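PDB 2Z1Q: acyl-CoA dehydrogenase, which probably catalyses the FAD-dependent oxidation of saturated acyl-CoA to 2,3-dehydroacyl-CoA, passing the electrons to an acceptor. Local coordinates for residues B[31-43]-B[92-106]. Sequence-based numbering, arbitrary orientation.
Sequences SVKEIARTTRTFV and ISTVVAEELSGSGGF
Glu99 lies over Thr39 and Arg40 where two helices of an acyl-CoA dehydrogenase N-terminal domain pack side by side, a worked example of how a polar residue can serve an apolar interface through its methylenes. Its CB rests 3.4 Å from Thr39 CG2, and the chain then bends at chi2, which brings the carboxylate obliquely across the aliphatic part of Arg40, with OE1 3.3 Å from Arg40 CG. The Arg40 guanidinium, its plane turned 69° from that of the carboxylate, stays beyond salt-bridge range; Glu99 OE1 instead pairs with Arg277 of helix 252-288. Thr39 fills the middle of the seam. Its methyl CG2 stands anti to the backbone N and meets both Glu99 CB and Leu100 CG, while OG1 donates to Ile35 O (3.2 Å) from above the carbonyl plane, sharing that acceptor with Thr39 N, and the same oxygen also lies against the methyls of Val96. A glycine here would probably open a gap between Glu99 and Leu100 and leave Val96 without one of its neighbours. At the N-terminal end Ile92 spreads its branches: CG2 presses tightly on Ile35 CD1 (3.3 Å), CD1 reaches Ser31 OG, and CG1 meets Val32. At the other end Val43 sets CG2 against Leu100 CD2 (3.5 Å) and CG1 over the Gly102 carbonyl, and Phe42 CE2 touches Phe106 CE2, the two rings inclined at 61°. The helix axes, running in nearly the same direction, approach to 9.0 Å and cross at -28°. Helix 62-71 adjoins both phenylalanines, and on the flank of helix 90-99 that carries Thr94 and Glu98, helix 252-288 joins this pair to the C-terminal helical domain.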
loop_
_atom_site.group_PDB
_atom_site.type_symbol
_atom_site.label_atom_id
_atom_site.label_comp_id
_atom_site.label_asym_id
_atom_site.label_seq_id
_atom_site.Cartn_x
_atom_site.Cartn_y
_atom_site.Cartn_z
ATOM N N SER B 31 12.039 30.169 18.260
ATOM C CA SER B 31 12.742 29.102 18.954
ATOM C C SER B 31 12.522 27.762 18.245
ATOM O O SER B 31 13.470 26.997 18.035
ATOM C CB SER B 31 12.249 29.019 20.394
ATOM O OG SER B 31 11.974 27.681 20.756
ATOM N N VAL B 32 11.271 27.486 17.885
ATOM C CA VAL B 32 10.924 26.247 17.198
ATOM C C VAL B 32 11.530 26.257 15.794
ATOM O O VAL B 32 12.115 25.271 15.346
ATOM C CB VAL B 32 9.374 26.079 17.092
ATOM C CG1 VAL B 32 9.020 24.750 16.427
ATOM C CG2 VAL B 32 8.745 26.152 18.478
ATOM N N LYS B 33 11.396 27.381 15.101
ATOM C CA LYS B 33 11.921 27.496 13.749
ATOM C C LYS B 33 13.434 27.345 13.744
ATOM O O LYS B 33 14.032 27.039 12.712
ATOM C CB LYS B 33 11.512 28.840 13.152
ATOM C CG LYS B 33 10.004 29.018 13.114
ATOM C CD LYS B 33 9.576 30.470 12.957
ATOM C CE LYS B 33 9.913 31.036 11.591
ATOM N NZ LYS B 33 9.374 32.423 11.453
ATOM N N GLU B 34 14.039 27.547 14.910
ATOM C CA GLU B 34 15.481 27.443 15.069
ATOM C C GLU B 34 15.923 25.986 15.125
ATOM O O GLU B 34 16.715 25.527 14.298
ATOM C CB GLU B 34 15.923 28.146 16.356
ATOM C CG GLU B 34 16.849 29.326 16.152
ATOM C CD GLU B 34 18.049 28.977 15.297
ATOM O OE1 GLU B 34 17.876 28.843 14.066
ATOM O OE2 GLU B 34 19.160 28.837 15.854
ATOM N N ILE B 35 15.415 25.259 16.111
ATOM C CA ILE B 35 15.785 23.865 16.255
ATOM C C ILE B 35 15.449 23.077 14.991
ATOM O O ILE B 35 16.200 22.187 14.587
ATOM C CB ILE B 35 15.099 23.240 17.478
ATOM C CG1 ILE B 35 15.436 24.071 18.724
ATOM C CG2 ILE B 35 15.569 21.809 17.656
ATOM C CD1 ILE B 35 15.051 23.429 20.047
ATOM N N ALA B 36 14.333 23.418 14.353
ATOM C CA ALA B 36 13.934 22.740 13.129
ATOM C C ALA B 36 15.046 22.873 12.095
ATOM O O ALA B 36 15.393 21.912 11.407
ATOM C CB ALA B 36 12.643 23.339 12.587
ATOM N N ARG B 37 15.604 24.071 11.991
ATOM C CA ARG B 37 16.670 24.323 11.035
ATOM C C ARG B 37 17.922 23.509 11.403
ATOM O O ARG B 37 18.600 22.967 10.530
ATOM C CB ARG B 37 16.973 25.818 10.994
ATOM C CG ARG B 37 17.752 26.271 9.781
ATOM C CD ARG B 37 17.745 27.791 9.639
ATOM N NE ARG B 37 16.397 28.343 9.482
ATOM C CZ ARG B 37 15.699 28.917 10.459
ATOM N NH1 ARG B 37 14.481 29.390 10.215
ATOM N NH2 ARG B 37 16.214 29.023 11.678
ATOM N N THR B 38 18.202 23.417 12.701
ATOM C CA THR B 38 19.352 22.660 13.202
ATOM C C THR B 38 19.211 21.201 12.775
ATOM O O THR B 38 20.152 20.589 12.270
ATOM C CB THR B 38 19.431 22.716 14.751
ATOM O OG1 THR B 38 19.666 24.066 15.170
ATOM C CG2 THR B 38 20.556 21.831 15.266
ATOM N N THR B 39 18.020 20.655 12.985
ATOM C CA THR B 39 17.731 19.278 12.620
ATOM C C THR B 39 17.907 19.080 11.120
ATOM O O THR B 39 18.548 18.120 10.686
ATOM C CB THR B 39 16.302 18.893 13.053
ATOM O OG1 THR B 39 16.202 18.984 14.482
ATOM C CG2 THR B 39 15.965 17.483 12.616
ATOM N N ARG B 40 17.352 19.987 10.322
ATOM C CA ARG B 40 17.484 19.889 8.873
ATOM C C ARG B 40 18.960 19.865 8.466
ATOM O O ARG B 40 19.343 19.146 7.535
ATOM C CB ARG B 40 16.769 21.056 8.188
ATOM C CG ARG B 40 15.281 20.812 7.894
ATOM C CD ARG B 40 14.596 22.039 7.278
ATOM N NE ARG B 40 14.047 22.951 8.287
ATOM C CZ ARG B 40 14.221 24.272 8.283
ATOM N NH1 ARG B 40 14.938 24.849 7.323
ATOM N NH2 ARG B 40 13.683 25.022 9.237
ATOM N N THR B 41 19.784 20.639 9.171
ATOM C CA THR B 41 21.209 20.699 8.870
ATOM C C THR B 41 21.876 19.386 9.276
ATOM O O THR B 41 22.663 18.812 8.524
ATOM C CB THR B 41 21.884 21.870 9.615
ATOM O OG1 THR B 41 21.185 23.084 9.320
ATOM C CG2 THR B 41 23.337 22.017 9.180
ATOM N N PHE B 42 21.547 18.926 10.477
ATOM C CA PHE B 42 22.068 17.676 11.014
ATOM C C PHE B 42 21.812 16.508 10.064
ATOM O O PHE B 42 22.670 15.645 9.881
ATOM C CB PHE B 42 21.396 17.381 12.356
ATOM C CG PHE B 42 21.781 16.055 12.952
ATOM C CD1 PHE B 42 23.097 15.797 13.318
ATOM C CD2 PHE B 42 20.818 15.069 13.168
ATOM C CE1 PHE B 42 23.452 14.585 13.892
ATOM C CE2 PHE B 42 21.167 13.850 13.746
ATOM C CZ PHE B 42 22.490 13.611 14.109
ATOM N N VAL B 43 20.629 16.494 9.453
ATOM C CA VAL B 43 20.243 15.423 8.539
ATOM C C VAL B 43 20.980 15.481 7.215
ATOM O O VAL B 43 21.544 14.482 6.763
ATOM C CB VAL B 43 18.722 15.460 8.263
ATOM C CG1 VAL B 43 18.339 14.429 7.207
ATOM C CG2 VAL B 43 17.975 15.201 9.546
ATOM N N ILE B 92 8.401 21.585 20.249
ATOM C CA ILE B 92 9.792 21.484 19.786
ATOM C C ILE B 92 10.218 20.034 19.504
ATOM O O ILE B 92 10.743 19.733 18.430
ATOM C CB ILE B 92 10.765 22.108 20.821
ATOM C CG1 ILE B 92 10.511 23.615 20.935
ATOM C CG2 ILE B 92 12.205 21.850 20.418
ATOM C CD1 ILE B 92 11.437 24.311 21.911
ATOM N N SER B 93 9.998 19.139 20.462
ATOM C CA SER B 93 10.363 17.743 20.244
ATOM C C SER B 93 9.537 17.158 19.096
ATOM O O SER B 93 9.970 16.223 18.419
ATOM C CB SER B 93 10.155 16.925 21.526
ATOM O OG SER B 93 8.880 17.161 22.090
ATOM N N THR B 94 8.356 17.726 18.860
ATOM C CA THR B 94 7.493 17.248 17.785
ATOM C C THR B 94 8.000 17.676 16.412
ATOM O O THR B 94 7.980 16.877 15.468
ATOM C CB THR B 94 6.035 17.729 17.968
ATOM O OG1 THR B 94 5.521 17.235 19.209
ATOM C CG2 THR B 94 5.165 17.215 16.835
ATOM N N VAL B 95 8.457 18.921 16.290
ATOM C CA VAL B 95 8.967 19.395 15.007
ATOM C C VAL B 95 10.283 18.665 14.688
ATOM O O VAL B 95 10.591 18.403 13.527
ATOM C CB VAL B 95 9.201 20.942 14.996
ATOM C CG1 VAL B 95 7.921 21.670 15.414
ATOM C CG2 VAL B 95 10.353 21.315 15.912
ATOM N N VAL B 96 11.045 18.330 15.726
ATOM C CA VAL B 96 12.311 17.616 15.545
ATOM C C VAL B 96 12.011 16.233 14.963
ATOM O O VAL B 96 12.712 15.757 14.078
ATOM C CB VAL B 96 13.075 17.480 16.895
ATOM C CG1 VAL B 96 14.227 16.495 16.756
ATOM C CG2 VAL B 96 13.618 18.843 17.316
ATOM N N ALA B 97 10.952 15.601 15.456
ATOM C CA ALA B 97 10.560 14.290 14.957
ATOM C C ALA B 97 10.215 14.401 13.478
ATOM O O ALA B 97 10.635 13.576 12.675
ATOM C CB ALA B 97 9.362 13.778 15.732
ATOM N N GLU B 98 9.457 15.435 13.119
ATOM C CA GLU B 98 9.049 15.625 11.732
ATOM C C GLU B 98 10.237 15.815 10.787
ATOM O O GLU B 98 10.283 15.209 9.721
ATOM C CB GLU B 98 8.080 16.821 11.590
ATOM C CG GLU B 98 7.765 17.192 10.118
ATOM C CD GLU B 98 6.889 18.442 9.944
ATOM O OE1 GLU B 98 6.803 18.938 8.803
ATOM O OE2 GLU B 98 6.292 18.925 10.934
ATOM N N GLU B 99 11.190 16.654 11.182
ATOM C CA GLU B 99 12.357 16.935 10.349
ATOM C C GLU B 99 13.306 15.738 10.248
ATOM O O GLU B 99 14.074 15.616 9.298
ATOM C CB GLU B 99 13.102 18.168 10.888
ATOM C CG GLU B 99 12.351 19.506 10.703
ATOM C CD GLU B 99 11.855 19.726 9.279
ATOM O OE1 GLU B 99 12.470 19.181 8.335
ATOM O OE2 GLU B 99 10.858 20.452 9.098
ATOM N N LEU B 100 13.246 14.850 11.226
ATOM C CA LEU B 100 14.108 13.684 11.191
ATOM C C LEU B 100 13.582 12.540 10.320
ATOM O O LEU B 100 14.236 11.505 10.204
ATOM C CB LEU B 100 14.383 13.190 12.601
ATOM C CG LEU B 100 15.473 13.970 13.335
ATOM C CD1 LEU B 100 15.585 13.396 14.723
ATOM C CD2 LEU B 100 16.812 13.883 12.604
ATOM N N SER B 101 12.421 12.745 9.696
ATOM C CA SER B 101 11.824 11.733 8.821
ATOM C C SER B 101 12.662 11.577 7.549
ATOM O O SER B 101 12.321 10.793 6.659
ATOM C CB SER B 101 10.394 12.130 8.434
ATOM O OG SER B 101 10.388 13.252 7.559
ATOM N N GLY B 102 13.755 12.333 7.464
ATOM C CA GLY B 102 14.614 12.249 6.294
ATOM C C GLY B 102 15.891 11.485 6.583
ATOM O O GLY B 102 16.735 11.293 5.700
ATOM N N SER B 103 16.029 11.044 7.826
ATOM C CA SER B 103 17.205 10.312 8.264
ATOM C C SER B 103 17.044 8.798 8.078
ATOM O O SER B 103 17.948 8.017 8.409
ATOM C CB SER B 103 17.483 10.650 9.732
ATOM O OG SER B 103 16.414 10.227 10.565
ATOM N N GLY B 104 15.902 8.388 7.530
ATOM C CA GLY B 104 15.660 6.972 7.333
ATOM C C GLY B 104 15.600 6.269 8.675
ATOM O O GLY B 104 15.058 6.817 9.629
ATOM N N GLY B 105 16.173 5.071 8.754
ATOM C CA GLY B 105 16.139 4.326 10.002
ATOM C C GLY B 105 16.646 5.048 11.242
ATOM O O GLY B 105 16.243 4.719 12.358
ATOM N N PHE B 106 17.523 6.028 11.066
ATOM C CA PHE B 106 18.040 6.749 12.213
ATOM C C PHE B 106 16.882 7.383 12.989
ATOM O O PHE B 106 16.986 7.609 14.199
ATOM C CB PHE B 106 19.046 7.814 11.777
ATOM C CG PHE B 106 19.557 8.638 12.912
ATOM C CD1 PHE B 106 20.406 8.085 13.869
ATOM C CD2 PHE B 106 19.121 9.940 13.076
ATOM C CE1 PHE B 106 20.805 8.830 14.983
ATOM C CE2 PHE B 106 19.507 10.691 14.180
ATOM C CZ PHE B 106 20.348 10.138 15.137
#